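Local coordinates for putative glyoxalase superfamily protein (Ralstonia eutropha, PDB 3IUZ), which probably acts as an iron(II)-dependent 2-oxoadipate dioxygenase/decarboxylase, forming 2-hydroxyglutarate, at residues A[282-287]-A[296-301]. Numbering follows the deposited sequence.
Sequences VRRQFI and RDVPGS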
ATOM      1  N   VAL A 282      -1.677 -11.396 -12.591  1.00 21.38           N
ATOM      2  CA  VAL A 282      -0.294 -11.756 -12.255  1.00 20.99           C
ATOM      3  C   VAL A 282      -0.162 -13.253 -12.201  1.00 21.07           C
ATOM      4  O   VAL A 282      -1.123 -13.950 -11.954  1.00 21.29           O
ATOM      5  CB  VAL A 282       0.162 -11.128 -10.884  1.00 20.98           C
ATOM      6  CG1 VAL A 282       0.260  -9.637 -10.989  1.00 20.82           C
ATOM      7  CG2 VAL A 282      -0.814 -11.496  -9.753  1.00 17.27           C
ATOM      8  N   ARG A 283       1.048 -13.737 -12.405  1.00 22.22           N
ATOM      9  CA  ARG A 283       1.316 -15.161 -12.410  1.00 23.00           C
ATOM     10  C   ARG A 283       1.861 -15.517 -11.015  1.00 22.06           C
ATOM     11  O   ARG A 283       2.780 -14.867 -10.505  1.00 23.24           O
ATOM     12  CB  ARG A 283       2.323 -15.447 -13.514  1.00 24.00           C
ATOM     13  CG  ARG A 283       2.556 -16.858 -13.836  1.00 27.50           C
ATOM     14  CD  ARG A 283       1.624 -17.373 -14.876  1.00 31.54           C
ATOM     15  NE  ARG A 283       1.948 -18.752 -15.227  1.00 34.01           N
ATOM     16  CZ  ARG A 283       1.071 -19.660 -15.654  1.00 34.32           C
ATOM     17  NH1 ARG A 283      -0.229 -19.371 -15.791  1.00 32.56           N
ATOM     18  NH2 ARG A 283       1.499 -20.885 -15.937  1.00 37.45           N
ATOM     19  N   ARG A 284       1.277 -16.532 -10.406  1.00 21.12           N
ATOM     20  CA  ARG A 284       1.608 -16.932  -9.057  1.00 21.03           C
ATOM     21  C   ARG A 284       1.754 -18.429  -8.960  1.00 20.19           C
ATOM     22  O   ARG A 284       1.129 -19.202  -9.720  1.00 18.34           O
ATOM     23  CB  ARG A 284       0.519 -16.469  -8.075  1.00 21.01           C
ATOM     24  CG  ARG A 284       0.379 -14.960  -7.940  1.00 21.85           C
ATOM     25  CD  ARG A 284       1.602 -14.308  -7.232  1.00 21.77           C
ATOM     26  NE  ARG A 284       1.451 -12.856  -7.150  1.00 20.32           N
ATOM     27  CZ  ARG A 284       2.167 -11.970  -7.822  1.00 21.00           C
ATOM     28  NH1 ARG A 284       3.119 -12.367  -8.636  1.00 26.30           N
ATOM     29  NH2 ARG A 284       1.943 -10.674  -7.693  1.00 18.53           N
ATOM     30  N   GLN A 285       2.569 -18.838  -7.988  1.00 20.26           N
ATOM     31  CA  GLN A 285       2.795 -20.240  -7.723  1.00 20.78           C
ATOM     32  C   GLN A 285       1.889 -20.775  -6.624  1.00 20.01           C
ATOM     33  O   GLN A 285       1.519 -20.085  -5.694  1.00 19.66           O
ATOM     34  CB  GLN A 285       4.251 -20.466  -7.335  1.00 22.12           C
ATOM     35  CG  GLN A 285       5.211 -20.173  -8.466  1.00 25.13           C
ATOM     36  CD  GLN A 285       6.648 -20.274  -8.048  1.00 29.47           C
ATOM     37  OE1 GLN A 285       7.037 -19.839  -6.962  1.00 33.83           O
ATOM     38  NE2 GLN A 285       7.454 -20.834  -8.918  1.00 35.05           N
ATOM     39  N   PHE A 286       1.557 -22.038  -6.746  1.00 19.29           N
ATOM     40  CA  PHE A 286       0.777 -22.777  -5.793  1.00 19.56           C
ATOM     41  C   PHE A 286       1.299 -24.209  -5.650  1.00 19.55           C
ATOM     42  O   PHE A 286       1.960 -24.729  -6.532  1.00 20.20           O
ATOM     43  CB  PHE A 286      -0.667 -22.892  -6.240  1.00 19.15           C
ATOM     44  CG  PHE A 286      -1.346 -21.596  -6.418  1.00 18.32           C
ATOM     45  CD1 PHE A 286      -1.210 -20.887  -7.601  1.00 17.65           C
ATOM     46  CD2 PHE A 286      -2.160 -21.069  -5.410  1.00 18.77           C
ATOM     47  CE1 PHE A 286      -1.885 -19.672  -7.782  1.00 18.55           C
ATOM     48  CE2 PHE A 286      -2.813 -19.877  -5.587  1.00 17.75           C
ATOM     49  CZ  PHE A 286      -2.677 -19.170  -6.792  1.00 20.12           C
ATOM     50  N   ILE A 287       0.953 -24.849  -4.550  1.00 20.56           N
ATOM     51  CA  ILE A 287       1.335 -26.244  -4.326  1.00 20.14           C
ATOM     52  C   ILE A 287       0.190 -27.119  -4.751  1.00 21.18           C
ATOM     53  O   ILE A 287      -0.961 -26.995  -4.279  1.00 19.55           O
ATOM     54  CB  ILE A 287       1.724 -26.537  -2.880  1.00 20.53           C
ATOM     55  CG1 ILE A 287       2.831 -25.568  -2.427  1.00 20.48           C
ATOM     56  CG2 ILE A 287       2.127 -28.044  -2.714  1.00 20.08           C
ATOM     57  CD1 ILE A 287       4.154 -25.626  -3.202  1.00 22.05           C
ATOM     58  N   ARG A 296      -0.762 -20.266 -11.651  1.00 20.54           N
ATOM     59  CA  ARG A 296      -2.021 -19.775 -12.152  1.00 20.22           C
ATOM     60  C   ARG A 296      -1.928 -18.263 -12.299  1.00 18.76           C
ATOM     61  O   ARG A 296      -1.126 -17.602 -11.637  1.00 19.06           O
ATOM     62  CB  ARG A 296      -3.147 -20.101 -11.175  1.00 20.37           C
ATOM     63  CG  ARG A 296      -3.513 -21.545 -11.094  1.00 22.86           C
ATOM     64  CD  ARG A 296      -4.336 -21.944 -12.312  1.00 26.25           C
ATOM     65  NE  ARG A 296      -4.956 -23.233 -12.112  1.00 27.41           N
ATOM     66  CZ  ARG A 296      -4.322 -24.394 -12.147  1.00 31.21           C
ATOM     67  NH1 ARG A 296      -3.007 -24.467 -12.362  1.00 32.10           N
ATOM     68  NH2 ARG A 296      -5.017 -25.509 -11.960  1.00 34.87           N
ATOM     69  N   ASP A 297      -2.789 -17.736 -13.162  1.00 17.96           N
ATOM     70  CA  ASP A 297      -2.919 -16.303 -13.384  1.00 17.66           C
ATOM     71  C   ASP A 297      -4.051 -15.804 -12.497  1.00 17.67           C
ATOM     72  O   ASP A 297      -5.172 -16.317 -12.560  1.00 17.23           O
ATOM     73  CB  ASP A 297      -3.229 -16.015 -14.849  1.00 17.34           C
ATOM     74  CG  ASP A 297      -2.163 -16.593 -15.777  1.00 18.55           C
ATOM     75  OD1 ASP A 297      -1.062 -16.012 -15.857  1.00 21.61           O
ATOM     76  OD2 ASP A 297      -2.447 -17.620 -16.405  1.00 20.90           O
ATOM     77  N   VAL A 298      -3.752 -14.833 -11.631  1.00 16.42           N
ATOM     78  CA  VAL A 298      -4.756 -14.434 -10.642  1.00 15.76           C
ATOM     79  C   VAL A 298      -4.767 -12.903 -10.631  1.00 15.61           C
ATOM     80  O   VAL A 298      -3.844 -12.298 -11.141  1.00 14.57           O
ATOM     81  CB  VAL A 298      -4.405 -15.003  -9.233  1.00 15.81           C
ATOM     82  CG1 VAL A 298      -4.467 -16.505  -9.200  1.00 16.13           C
ATOM     83  CG2 VAL A 298      -3.010 -14.469  -8.724  1.00 14.29           C
ATOM     84  N   PRO A 299      -5.802 -12.278 -10.048  1.00 15.50           N
ATOM     85  CA  PRO A 299      -5.822 -10.817 -10.001  1.00 16.17           C
ATOM     86  C   PRO A 299      -4.714 -10.280  -9.117  1.00 17.16           C
ATOM     87  O   PRO A 299      -4.501 -10.799  -8.025  1.00 16.07           O
ATOM     88  CB  PRO A 299      -7.175 -10.506  -9.375  1.00 16.67           C
ATOM     89  CG  PRO A 299      -7.990 -11.659  -9.642  1.00 15.46           C
ATOM     90  CD  PRO A 299      -7.069 -12.845  -9.578  1.00 16.06           C
ATOM     91  N   GLY A 300      -4.036  -9.238  -9.603  1.00 16.63           N
ATOM     92  CA  GLY A 300      -2.980  -8.609  -8.879  1.00 17.24           C
ATOM     93  C   GLY A 300      -3.553  -7.326  -8.278  1.00 16.68           C
ATOM     94  O   GLY A 300      -4.665  -7.285  -7.748  1.00 15.71           O
ATOM     95  N   SER A 301      -2.797  -6.282  -8.411  1.00 17.13           N
ATOM     96  CA  SER A 301      -3.143  -4.985  -7.826  1.00 16.26           C
ATOM     97  C   SER A 301      -3.582  -4.005  -8.907  1.00 16.69           C
ATOM     98  O   SER A 301      -3.503  -4.314 -10.105  1.00 15.53           O
ATOM     99  CB  SER A 301      -1.907  -4.493  -7.096  1.00 17.56           C
ATOM    100  OG  SER A 301      -1.617  -5.380  -6.025  1.00 17.22           O
TER
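At the edge of the Arg283 guanidinium, near its plane, lies Asp297 OD2, while the backbone N of Arg296 lies some way above one face (4.3 Å), offset toward the rim. Arg283 NH1 forms a salt bridge with Asp297 OD2 at 2.9 Å, but the N-H...O angle is only 123°, a weak hydrogen bond; the two planes are 36° apart. With CG anti to the backbone N (chi1 -170°), the bend at chi2 sets Arg283 CD 3.2 Å from Asp297 OD1. Arg283 NE pairs with Glu295, giving the guanidinium two acidic partners; opposite charges suit this exposed face. On the other side of the sheet, Val298 CG1 meets the edge of the Phe286 ring, and Arg296 CB approaches Phe286 CE1 obliquely at 3.6 Å. Val282 CG2 lies 3.4 Å above one face of the Arg284 guanidinium, offset toward its rim, and Arg284 NE pairs with Glu232. Arg284 CG touches Val298 CG2 at 3.5 Å, the side chains crossing at about a right angle. Beta-branched Val282 and Val298 favour extended backbone, and their CG2 methyls meet at 3.8 Å. Four nearly straight backbone bonds link the antiparallel pairs Val282-Val298 and Arg284-Arg296, flanking non-hydrogen-bonded Arg283-Asp297. Thr231 of helix 224-232 and Tyr216 of helix 213-222 pack against flat, apolar Phe286 and Val298, on that face of hairpin 281-287/293-306, whose longer strand pairs in parallel with strand 238-242.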